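Local coordinates for protein aldehyde dehydrogenase (PDB 5KF0) that probably oxidises aldehydes to carboxylic acids with a nicotinamide coenzyme and binds NADPH, at residues 44-49 with 212-217; 12-17 with 194-199; 29-34 with 96-101; 57-62 with 152-157. All coordinates share one frame; numbering follows the deposited sequence.

In the fold
All four contacts are largely buried, and none involves another subunit. Contacts 1 and 2 touch: Val213 N of the first lies 2.8 Å from Tyr17 O of the second, where strand 13-18 meets strand 211-213 at the rim of the coenzyme-binding sheet. Contact 1 uses the loop leading into helix 48-60 and contact 4 the far end of that helix, while contacts 2 and 3 both reach the small sheet holding strands 13-18 and 29-32. Chemistry varies with place. Contact 3, at a helix C-terminus, is the most polar; contact 1, beside NADPH, has one backbone hydrogen bond; contacts 2 and 4 have none and rely on apolar surfaces, contact 4 burying the least.

Contact 1. Residues 44-49 with 212-217; sequences ALADAQ and SVLPAH. With NDP (NADPH dihydro-nicotinamide-adenine-dinucleotide phosphate), chain E.
Leu45 and Ala46 pass beside Pro215 and Ala216, with the CA atoms of Leu45 and Pro215 5.3 Å apart. One backbone hydrogen bond joins the segments: Ala46 N gives its proton to Pro215 O at 2.8 Å, with an angle of 161° at the hydrogen and the donor nearly along the C=O axis. Ala46 CB points at the partner and rests on Leu214 CB at 3.7 Å. Before Ala46, Ala44 O meets the Pro215 ring, 3.4 Å from CG; this buried carbonyl has no hydrogen-bonding partner in the model. Leu45 reaches over by its end. Its CG is anti to the backbone N (chi1 -175°), and CD1 comes within 3.7 Å of Ala216 CA and 3.9 Å of His217 CD2, the leucine and histidine side chains crossing at about a right angle. Behind them is the coenzyme: Ala216 O lies 3.6 Å from O2X of the NADPH 2'-phosphate, and accepts a hydrogen bond from Lys185 NZ. The contact therefore backs the loop lining the 2'-phosphate end of the pocket. Asp47 N-caps helix 48-60 through OD1 and Ala50 N. Around the pair, Tyr16 of strand 13-18 covers Ala46, Leu214 and Pro215, Leu29 of strand 29-32 packs on Pro215 and His217, and helix 48-60 meets Leu214 through Ile51 and Ala54.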
# COMPACT_ATOMS: atom_id res chain seq x y z
N ALA A 44 34.35 2.63 -29.40
CA ALA A 44 34.47 1.22 -29.71
C ALA A 44 33.11 0.61 -30.04
O ALA A 44 32.14 0.79 -29.29
CB ALA A 44 35.13 0.48 -28.54
N LEU A 45 33.05 -0.12 -31.15
CA LEU A 45 31.83 -0.78 -31.61
C LEU A 45 31.88 -2.24 -31.19
O LEU A 45 32.84 -2.95 -31.54
CB LEU A 45 31.72 -0.65 -33.13
CG LEU A 45 30.45 -1.20 -33.77
CD1 LEU A 45 29.24 -0.33 -33.38
CD2 LEU A 45 30.63 -1.27 -35.28
N ALA A 46 30.87 -2.70 -30.46
CA ALA A 46 30.83 -4.08 -30.00
C ALA A 46 30.30 -5.00 -31.09
O ALA A 46 29.25 -4.73 -31.68
CB ALA A 46 29.96 -4.19 -28.75
N ASP A 47 31.02 -6.10 -31.36
CA ASP A 47 30.49 -7.09 -32.30
C ASP A 47 29.71 -8.16 -31.53
O ASP A 47 29.56 -8.10 -30.31
CB ASP A 47 31.60 -7.69 -33.17
CG ASP A 47 32.67 -8.43 -32.38
OD1 ASP A 47 32.49 -8.75 -31.19
OD2 ASP A 47 33.73 -8.72 -32.98
N ALA A 48 29.19 -9.14 -32.27
CA ALA A 48 28.33 -10.14 -31.64
C ALA A 48 29.08 -10.94 -30.58
O ALA A 48 28.48 -11.39 -29.60
CB ALA A 48 27.75 -11.08 -32.69
N GLN A 49 30.39 -11.15 -30.76
CA GLN A 49 31.17 -11.89 -29.77
C GLN A 49 31.27 -11.12 -28.46
O GLN A 49 31.24 -11.71 -27.38
CB GLN A 49 32.57 -12.20 -30.29
CG GLN A 49 32.61 -13.34 -31.28
CD GLN A 49 31.77 -13.06 -32.50
OE1 GLN A 49 32.04 -12.11 -33.25
NE2 GLN A 49 30.72 -13.85 -32.69
N SER A 212 27.25 -4.11 -18.64
CA SER A 212 27.99 -3.81 -19.84
C SER A 212 27.25 -2.71 -20.58
O SER A 212 26.02 -2.66 -20.56
CB SER A 212 28.16 -5.04 -20.75
OG SER A 212 28.96 -6.04 -20.12
N VAL A 213 28.00 -1.81 -21.23
CA VAL A 213 27.41 -0.78 -22.09
C VAL A 213 28.11 -0.92 -23.44
O VAL A 213 29.31 -0.65 -23.55
CB VAL A 213 27.55 0.63 -21.51
CG1 VAL A 213 26.97 1.67 -22.48
CG2 VAL A 213 26.83 0.72 -20.14
N LEU A 214 27.37 -1.36 -24.45
CA LEU A 214 27.95 -1.81 -25.71
C LEU A 214 27.31 -1.07 -26.88
O LEU A 214 26.17 -1.39 -27.26
CB LEU A 214 27.76 -3.32 -25.89
CG LEU A 214 28.37 -4.23 -24.83
CD1 LEU A 214 28.09 -5.68 -25.18
CD2 LEU A 214 29.87 -4.00 -24.71
N PRO A 215 28.01 -0.13 -27.50
CA PRO A 215 27.50 0.45 -28.75
C PRO A 215 27.46 -0.61 -29.83
O PRO A 215 28.38 -1.41 -29.97
CB PRO A 215 28.52 1.55 -29.07
CG PRO A 215 29.27 1.81 -27.77
CD PRO A 215 29.28 0.47 -27.07
N ALA A 216 26.36 -0.63 -30.59
CA ALA A 216 26.19 -1.58 -31.68
C ALA A 216 25.07 -1.07 -32.56
O ALA A 216 24.06 -0.58 -32.05
CB ALA A 216 25.86 -2.99 -31.17
N HIS A 217 25.25 -1.17 -33.87
CA HIS A 217 24.19 -0.80 -34.80
C HIS A 217 23.05 -1.82 -34.75
O HIS A 217 23.26 -2.99 -34.44
CB HIS A 217 24.73 -0.70 -36.22
CG HIS A 217 25.77 0.35 -36.41
ND1 HIS A 217 25.47 1.70 -36.43
CD2 HIS A 217 27.11 0.26 -36.61
CE1 HIS A 217 26.58 2.39 -36.62
NE2 HIS A 217 27.59 1.55 -36.74
PA NDP E . 14.78 3.95 -33.15
O1A NDP E . 13.63 3.01 -33.03
O2A NDP E . 15.16 4.24 -34.60
O5B NDP E . 16.06 3.44 -32.37
C5B NDP E . 15.95 3.26 -30.93
C4B NDP E . 16.98 2.26 -30.48
O4B NDP E . 16.65 0.95 -31.00
C3B NDP E . 18.41 2.55 -30.97
O3B NDP E . 19.36 2.14 -29.99
C2B NDP E . 18.51 1.64 -32.20
O2B NDP E . 19.85 1.27 -32.56
C1B NDP E . 17.78 0.43 -31.66
N9A NDP E . 17.33 -0.51 -32.68
C8A NDP E . 16.65 -0.25 -33.84
N7A NDP E . 16.33 -1.33 -34.52
C5A NDP E . 16.85 -2.36 -33.76
C6A NDP E . 16.85 -3.76 -33.93
N6A NDP E . 16.31 -4.39 -34.99
N1A NDP E . 17.44 -4.51 -32.97
C2A NDP E . 18.00 -3.90 -31.93
N3A NDP E . 18.07 -2.59 -31.66
C4A NDP E . 17.47 -1.87 -32.63
O3 NDP E . 14.40 5.31 -32.41
PN NDP E . 15.14 6.71 -32.28
O1N NDP E . 16.49 6.51 -31.69
O2N NDP E . 15.09 7.37 -33.63
O5D NDP E . 14.26 7.53 -31.24
C5D NDP E . 13.02 8.18 -31.55
C4D NDP E . 11.88 7.27 -31.17
O4D NDP E . 11.95 6.95 -29.76
C3D NDP E . 10.51 7.92 -31.40
O3D NDP E . 9.56 7.02 -31.97
C2D NDP E . 10.12 8.36 -29.99
O2D NDP E . 8.73 8.56 -29.75
C1D NDP E . 10.70 7.22 -29.16
N1N NDP E . 10.85 7.68 -27.79
C2N NDP E . 10.14 7.10 -26.76
C3N NDP E . 10.14 7.61 -25.51
C7N NDP E . 9.45 6.93 -24.38
O7N NDP E . 9.94 7.04 -23.25
N7N NDP E . 8.29 6.31 -24.61
C4N NDP E . 10.82 8.90 -25.23
C5N NDP E . 11.80 9.24 -26.30
C6N NDP E . 11.72 8.68 -27.50
P2B NDP E . 20.76 2.20 -33.55
O1X NDP E . 20.04 3.48 -33.77
O2X NDP E . 22.07 2.28 -32.83
O3X NDP E . 20.94 1.42 -34.83

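Contact 2. Residues 12-17 with 194-199; sequences DTYPYY and ALIIAE
Tyr17 lays its ring against helix 192-202 at Leu195, Ala198 and Glu199. CB starts 3.9 Å from Ala198 CB; chi1 of -77° sets CG anti to the carbonyl carbon, on the same methyl, which CD2 approaches closest, at 3.4 Å, while also brushing Leu195 CD2. CE2 comes 3.8 Å from Leu195 O. One face of the ring covers the peptide between Ala198 and Glu199, with Ala198 C 4.2 Å above the centre and Glu199 N nearer the rim. CZ approaches Glu199 CA, and OH ends 3.4 Å from Glu199 CB. Earlier in the strand segment, Pro15 O has Leu195 CD1 and CD2 both at 3.5 Å, and CD1 also touches Tyr14 CB at 3.9 Å. Helix 192-202 is the connection in a beta-alpha-beta crossover from strand 182-185 to strand 211-213, and strand 13-18 packs against it. The polar ends of Glu199 and Tyr14 are satisfied elsewhere: Glu199 OE1 forms a salt bridge with Arg87, and Tyr14 OH bonds Lys11 N. No hydrogen bond joins the two segments and the buried Pro15 O has no partner, so between them the contact rests mainly on van der Waals packing of apolar groups and of the Tyr17 ring on a peptide.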
# COMPACT_ATOMS: atom_id res chain seq x y z
N ASP A 12 38.85 12.11 -27.49
CA ASP A 12 38.99 11.77 -28.90
C ASP A 12 38.49 10.36 -29.19
O ASP A 12 38.04 10.09 -30.31
CB ASP A 12 40.46 11.86 -29.33
CG ASP A 12 40.94 13.28 -29.49
OD1 ASP A 12 40.10 14.20 -29.53
OD2 ASP A 12 42.17 13.46 -29.59
N THR A 13 38.59 9.46 -28.21
CA THR A 13 38.10 8.09 -28.32
C THR A 13 37.47 7.67 -27.00
O THR A 13 37.84 8.18 -25.93
CB THR A 13 39.20 7.09 -28.68
OG1 THR A 13 40.11 6.97 -27.59
CG2 THR A 13 39.98 7.51 -29.93
N TYR A 14 36.53 6.72 -27.07
CA TYR A 14 35.90 6.11 -25.92
C TYR A 14 35.93 4.59 -26.05
O TYR A 14 35.79 4.06 -27.16
CB TYR A 14 34.42 6.57 -25.75
CG TYR A 14 34.30 7.99 -25.26
CD1 TYR A 14 34.09 8.27 -23.91
CD2 TYR A 14 34.41 9.06 -26.14
CE1 TYR A 14 33.98 9.58 -23.47
CE2 TYR A 14 34.31 10.37 -25.70
CZ TYR A 14 34.10 10.62 -24.36
OH TYR A 14 34.01 11.92 -23.93
N PRO A 15 36.10 3.88 -24.95
CA PRO A 15 35.96 2.42 -24.97
C PRO A 15 34.49 2.04 -24.82
O PRO A 15 33.64 2.88 -24.52
CB PRO A 15 36.75 1.99 -23.74
CG PRO A 15 36.44 3.10 -22.74
CD PRO A 15 36.30 4.38 -23.58
N TYR A 16 34.20 0.76 -25.01
CA TYR A 16 32.95 0.24 -24.49
C TYR A 16 33.23 -0.46 -23.16
O TYR A 16 34.38 -0.64 -22.76
CB TYR A 16 32.20 -0.69 -25.47
CG TYR A 16 32.88 -1.93 -26.01
CD1 TYR A 16 33.30 -2.96 -25.16
CD2 TYR A 16 33.05 -2.10 -27.38
CE1 TYR A 16 33.89 -4.11 -25.67
CE2 TYR A 16 33.64 -3.24 -27.89
CZ TYR A 16 34.06 -4.24 -27.04
OH TYR A 16 34.65 -5.38 -27.54
N TYR A 17 32.16 -0.81 -22.45
CA TYR A 17 32.29 -1.39 -21.12
C TYR A 17 31.73 -2.80 -21.13
O TYR A 17 30.54 -3.00 -21.38
CB TYR A 17 31.62 -0.51 -20.07
CG TYR A 17 32.50 0.68 -19.77
CD1 TYR A 17 33.40 0.65 -18.70
CD2 TYR A 17 32.51 1.79 -20.61
CE1 TYR A 17 34.25 1.72 -18.45
CE2 TYR A 17 33.37 2.86 -20.37
CZ TYR A 17 34.23 2.82 -19.29
OH TYR A 17 35.08 3.88 -19.03
N ALA A 194 25.89 7.47 -22.49
CA ALA A 194 25.83 6.15 -21.86
C ALA A 194 27.20 5.64 -21.45
O ALA A 194 27.33 4.96 -20.42
CB ALA A 194 25.15 5.16 -22.82
N LEU A 195 28.24 5.95 -22.23
CA LEU A 195 29.59 5.51 -21.89
C LEU A 195 30.18 6.32 -20.74
O LEU A 195 31.04 5.82 -20.01
CB LEU A 195 30.50 5.58 -23.11
CG LEU A 195 30.08 4.61 -24.22
CD1 LEU A 195 30.88 4.88 -25.48
CD2 LEU A 195 30.23 3.14 -23.78
N ILE A 196 29.73 7.56 -20.54
CA ILE A 196 30.14 8.29 -19.34
C ILE A 196 29.44 7.71 -18.10
O ILE A 196 30.06 7.54 -17.04
CB ILE A 196 29.88 9.80 -19.49
CG1 ILE A 196 30.77 10.39 -20.59
CG2 ILE A 196 30.15 10.51 -18.16
CD1 ILE A 196 30.37 11.80 -20.98
N ILE A 197 28.15 7.40 -18.23
CA ILE A 197 27.45 6.67 -17.17
C ILE A 197 28.20 5.39 -16.83
O ILE A 197 28.44 5.07 -15.66
CB ILE A 197 25.99 6.38 -17.58
CG1 ILE A 197 25.18 7.68 -17.69
CG2 ILE A 197 25.33 5.42 -16.60
CD1 ILE A 197 23.73 7.48 -18.14
N ALA A 198 28.63 4.65 -17.87
CA ALA A 198 29.37 3.40 -17.64
C ALA A 198 30.69 3.65 -16.93
O ALA A 198 31.07 2.88 -16.04
CB ALA A 198 29.61 2.69 -18.98
N GLU A 199 31.41 4.71 -17.31
CA GLU A 199 32.69 5.01 -16.66
C GLU A 199 32.49 5.28 -15.17
O GLU A 199 33.28 4.84 -14.33
CB GLU A 199 33.33 6.22 -17.34
CG GLU A 199 34.68 6.62 -16.77
CD GLU A 199 35.07 8.03 -17.19
OE1 GLU A 199 35.79 8.70 -16.43
OE2 GLU A 199 34.62 8.47 -18.27

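Contact 3. Residues 29-34 with 96-101; sequences LEVTDK and CIEAGK
Asp33 and Lys34 meet the C-terminal end of helix 88-99, beginning at Cys96, where a water lies 3.1 Å from Cys96 O and 2.7 Å from Asp33 OD1; it has more acceptors in reach than protons to give. Asp33 OD1 also accepts the N-H groups of Phe35 and Ser36. Ile97 follows. Its CG2 packs against Asp33 CB at 3.8 Å, and its O accepts the Lys34 N-H at 3.2 Å, with a CA-H...O contact from Asp33 beside it. Glu98 CB touches Val31 CG1, while its carboxylate turns to the start of helix 192-202, OE1 to Val192 N and OE2 to Gly193 N. Glu98 O receives Lys34 NZ at 2.7 Å; the lysine chain bends at chi2 (-59°) and again at chi4 to curl over this carbonyl. The same ammonium bonds Thr32 O at 2.8 Å and Arg189 O, so three main-chain carbonyls grip it, and its positive charge probably suits the negative end of the helix dipole. The helix finishes in a Schellman motif, with weak bonds from Lys101 N to Cys96 O and from Gly100 N to Ile97 O. Strand 29-32, an outer strand of the small sheet, runs out into Asp33 and Lys34, which meet this helix end. Past Ala99, whose C faces Lys34 CG, Gly100 takes positive phi (63°), and its N lies 3.8 Å from Lys34 CB.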
# COMPACT_ATOMS: atom_id res chain seq x y z
N LEU A 29 33.12 3.27 -34.51
CA LEU A 29 31.87 4.02 -34.49
C LEU A 29 32.17 5.52 -34.43
O LEU A 29 32.61 6.04 -33.40
CB LEU A 29 30.98 3.59 -33.33
CG LEU A 29 29.66 4.37 -33.20
CD1 LEU A 29 28.86 4.35 -34.50
CD2 LEU A 29 28.80 3.83 -32.04
N GLU A 30 31.93 6.21 -35.54
CA GLU A 30 32.11 7.66 -35.58
C GLU A 30 30.86 8.34 -35.06
O GLU A 30 29.74 8.01 -35.49
CB GLU A 30 32.42 8.12 -37.01
CG GLU A 30 33.71 7.54 -37.56
CD GLU A 30 34.10 8.13 -38.91
OE1 GLU A 30 33.20 8.43 -39.72
OE2 GLU A 30 35.31 8.31 -39.14
N VAL A 31 31.03 9.30 -34.15
CA VAL A 31 29.92 10.07 -33.59
C VAL A 31 30.07 11.50 -34.09
O VAL A 31 31.08 12.15 -33.80
CB VAL A 31 29.92 10.01 -32.06
CG1 VAL A 31 28.75 10.83 -31.49
CG2 VAL A 31 29.89 8.56 -31.57
N THR A 32 29.09 11.99 -34.84
CA THR A 32 29.17 13.33 -35.39
C THR A 32 28.55 14.36 -34.46
O THR A 32 27.63 14.08 -33.68
CB THR A 32 28.45 13.42 -36.74
OG1 THR A 32 27.07 13.09 -36.56
CG2 THR A 32 29.11 12.49 -37.76
N ASP A 33 29.07 15.58 -34.55
CA ASP A 33 28.38 16.75 -34.04
C ASP A 33 27.19 17.01 -34.96
O ASP A 33 27.36 17.20 -36.17
CB ASP A 33 29.35 17.93 -34.01
CG ASP A 33 28.74 19.22 -33.48
OD1 ASP A 33 27.62 19.60 -33.89
OD2 ASP A 33 29.41 19.90 -32.67
N LYS A 34 25.97 16.96 -34.41
CA LYS A 34 24.80 16.99 -35.27
C LYS A 34 24.51 18.37 -35.84
O LYS A 34 23.63 18.50 -36.70
CB LYS A 34 23.59 16.46 -34.50
CG LYS A 34 23.78 15.03 -33.96
CD LYS A 34 24.08 14.03 -35.09
CE LYS A 34 24.24 12.59 -34.57
NZ LYS A 34 25.39 12.47 -33.61
N CYS A 96 24.90 18.00 -25.89
CA CYS A 96 24.73 19.06 -26.88
C CYS A 96 25.35 18.67 -28.21
O CYS A 96 24.75 18.83 -29.27
CB CYS A 96 25.36 20.34 -26.33
SG CYS A 96 25.19 21.77 -27.34
N ILE A 97 26.57 18.12 -28.17
CA ILE A 97 27.28 17.77 -29.39
C ILE A 97 26.61 16.59 -30.09
O ILE A 97 26.23 16.68 -31.26
CB ILE A 97 28.75 17.48 -29.08
CG1 ILE A 97 29.45 18.75 -28.59
CG2 ILE A 97 29.47 16.94 -30.32
CD1 ILE A 97 30.81 18.49 -27.99
N GLU A 98 26.47 15.47 -29.38
CA GLU A 98 26.11 14.23 -30.07
C GLU A 98 24.62 14.16 -30.42
O GLU A 98 24.26 13.41 -31.33
CB GLU A 98 26.51 13.00 -29.24
CG GLU A 98 25.71 12.71 -27.99
CD GLU A 98 26.19 11.45 -27.28
OE1 GLU A 98 26.88 10.64 -27.94
OE2 GLU A 98 25.89 11.27 -26.08
N ALA A 99 23.76 14.88 -29.70
CA ALA A 99 22.35 14.93 -30.06
C ALA A 99 21.96 16.23 -30.74
O ALA A 99 20.82 16.35 -31.20
CB ALA A 99 21.46 14.71 -28.83
N GLY A 100 22.87 17.19 -30.83
CA GLY A 100 22.51 18.50 -31.36
C GLY A 100 21.48 19.21 -30.51
O GLY A 100 20.73 20.05 -31.02
N LYS A 101 21.44 18.91 -29.22
CA LYS A 101 20.40 19.41 -28.33
C LYS A 101 20.80 20.76 -27.76
O LYS A 101 21.90 20.90 -27.21
CB LYS A 101 20.15 18.40 -27.20
CG LYS A 101 19.06 18.77 -26.21
CD LYS A 101 18.78 17.57 -25.28
CE LYS A 101 17.63 17.84 -24.31
NZ LYS A 101 16.87 16.55 -24.05
O HOH W 1 25.66 19.68 -32.08

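Contact 4. Residues 57-62 with 152-157; sequences AAVDAV and IGPCSF
Pro154 packs its ring against Ala58, Val59 and Val62 and has by far the most surface buried in this contact. It sits just before strand 155-158, a central strand of the Rossmann-like coenzyme-binding sheet of aldehyde dehydrogenases, so the contact joins the entry to that strand to the C-terminal end of helix 48-60 and the start of helix 62-67. The ring spreads its atoms over the three partners. CB meets Ala58 CB at 3.9 Å; CG lies between Val59 and Val62, 4.0 Å from Val59 N and 4.1 Å from Val59 CG2; CD meets Val62. No hydrogen bond crosses, and the area covered is small.

Val62 is the second carrier. It follows the break between the two helices, where Ala61 N has weak bonds to both Ala57 O and Ala58 O, and Val62 N bonds Val59 O at 3.2 Å. Val62, four residues on from Ala58, faces the same proline, and its side chain crosses the proline at about a right angle. Ala58, the third, offers its methyl from the preceding helical turn. Before the proline, Gly153 adopts phi 126° and psi -162°, a backbone conformation that suits glycine. The strand beyond is held in the sheet by backbone bonds of Cys155 with Pro181 and Val183, and Val59 is also covered by Arg229. At Val62, chi1 of 166° sets CG1 anti to the backbone N and leaves CG2 to touch the ring, 3.7 Å from Pro154 CD and 3.8 Å from Pro154 CG.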
# COMPACT_ATOMS: atom_id res chain seq x y z
N ALA A 57 28.64 -12.93 -18.92
CA ALA A 57 29.09 -12.30 -17.68
C ALA A 57 27.90 -11.85 -16.84
O ALA A 57 27.94 -11.94 -15.60
CB ALA A 57 30.00 -11.11 -17.99
N ALA A 58 26.83 -11.38 -17.49
CA ALA A 58 25.63 -10.99 -16.75
C ALA A 58 25.03 -12.19 -16.03
O ALA A 58 24.63 -12.08 -14.87
CB ALA A 58 24.61 -10.36 -17.70
N VAL A 59 24.97 -13.34 -16.71
CA VAL A 59 24.47 -14.56 -16.08
C VAL A 59 25.29 -14.89 -14.84
O VAL A 59 24.74 -15.18 -13.77
CB VAL A 59 24.47 -15.74 -17.08
CG1 VAL A 59 24.21 -17.07 -16.37
CG2 VAL A 59 23.41 -15.51 -18.16
N ASP A 60 26.62 -14.79 -14.95
CA ASP A 60 27.48 -15.11 -13.82
C ASP A 60 27.32 -14.12 -12.68
O ASP A 60 27.60 -14.48 -11.53
CB ASP A 60 28.94 -15.17 -14.26
CG ASP A 60 29.23 -16.38 -15.14
OD1 ASP A 60 28.41 -17.33 -15.13
OD2 ASP A 60 30.27 -16.39 -15.83
N ALA A 61 26.86 -12.90 -12.96
CA ALA A 61 26.67 -11.87 -11.94
C ALA A 61 25.31 -11.93 -11.25
O ALA A 61 25.07 -11.14 -10.33
CB ALA A 61 26.85 -10.47 -12.54
N VAL A 62 24.41 -12.83 -11.66
CA VAL A 62 23.05 -12.84 -11.12
C VAL A 62 23.06 -13.05 -9.61
O VAL A 62 22.44 -12.29 -8.85
CB VAL A 62 22.20 -13.90 -11.84
CG1 VAL A 62 20.91 -14.16 -11.07
CG2 VAL A 62 21.90 -13.41 -13.25
N ILE A 152 14.84 -10.11 -11.60
CA ILE A 152 14.37 -11.02 -12.65
C ILE A 152 15.52 -11.76 -13.32
O ILE A 152 15.33 -12.86 -13.85
CB ILE A 152 13.52 -10.25 -13.68
CG1 ILE A 152 12.71 -11.22 -14.56
CG2 ILE A 152 14.39 -9.30 -14.52
CD1 ILE A 152 11.63 -10.51 -15.39
N GLY A 153 16.72 -11.19 -13.31
CA GLY A 153 17.85 -11.80 -13.97
C GLY A 153 18.48 -10.81 -14.92
O GLY A 153 18.23 -9.60 -14.83
N PRO A 154 19.29 -11.29 -15.86
CA PRO A 154 19.92 -10.37 -16.82
C PRO A 154 18.88 -9.64 -17.65
O PRO A 154 17.93 -10.24 -18.17
CB PRO A 154 20.78 -11.29 -17.69
CG PRO A 154 21.01 -12.52 -16.82
CD PRO A 154 19.71 -12.68 -16.08
N CYS A 155 19.05 -8.32 -17.76
CA CYS A 155 18.13 -7.47 -18.50
C CYS A 155 18.83 -6.90 -19.73
O CYS A 155 20.00 -6.51 -19.66
CB CYS A 155 17.63 -6.30 -17.65
SG CYS A 155 16.62 -6.80 -16.23
N SER A 156 18.09 -6.85 -20.84
CA SER A 156 18.54 -6.25 -22.08
C SER A 156 17.87 -4.89 -22.23
O SER A 156 16.64 -4.79 -22.21
CB SER A 156 18.19 -7.14 -23.28
OG SER A 156 18.53 -6.50 -24.50
N PHE A 157 18.68 -3.84 -22.37
CA PHE A 157 18.21 -2.46 -22.41
C PHE A 157 18.61 -1.82 -23.73
O PHE A 157 19.79 -1.86 -24.11
CB PHE A 157 18.81 -1.63 -21.26
CG PHE A 157 18.32 -2.03 -19.89
CD1 PHE A 157 17.07 -2.64 -19.72
CD2 PHE A 157 19.10 -1.78 -18.77
CE1 PHE A 157 16.63 -2.99 -18.45
CE2 PHE A 157 18.66 -2.11 -17.49
CZ PHE A 157 17.42 -2.72 -17.33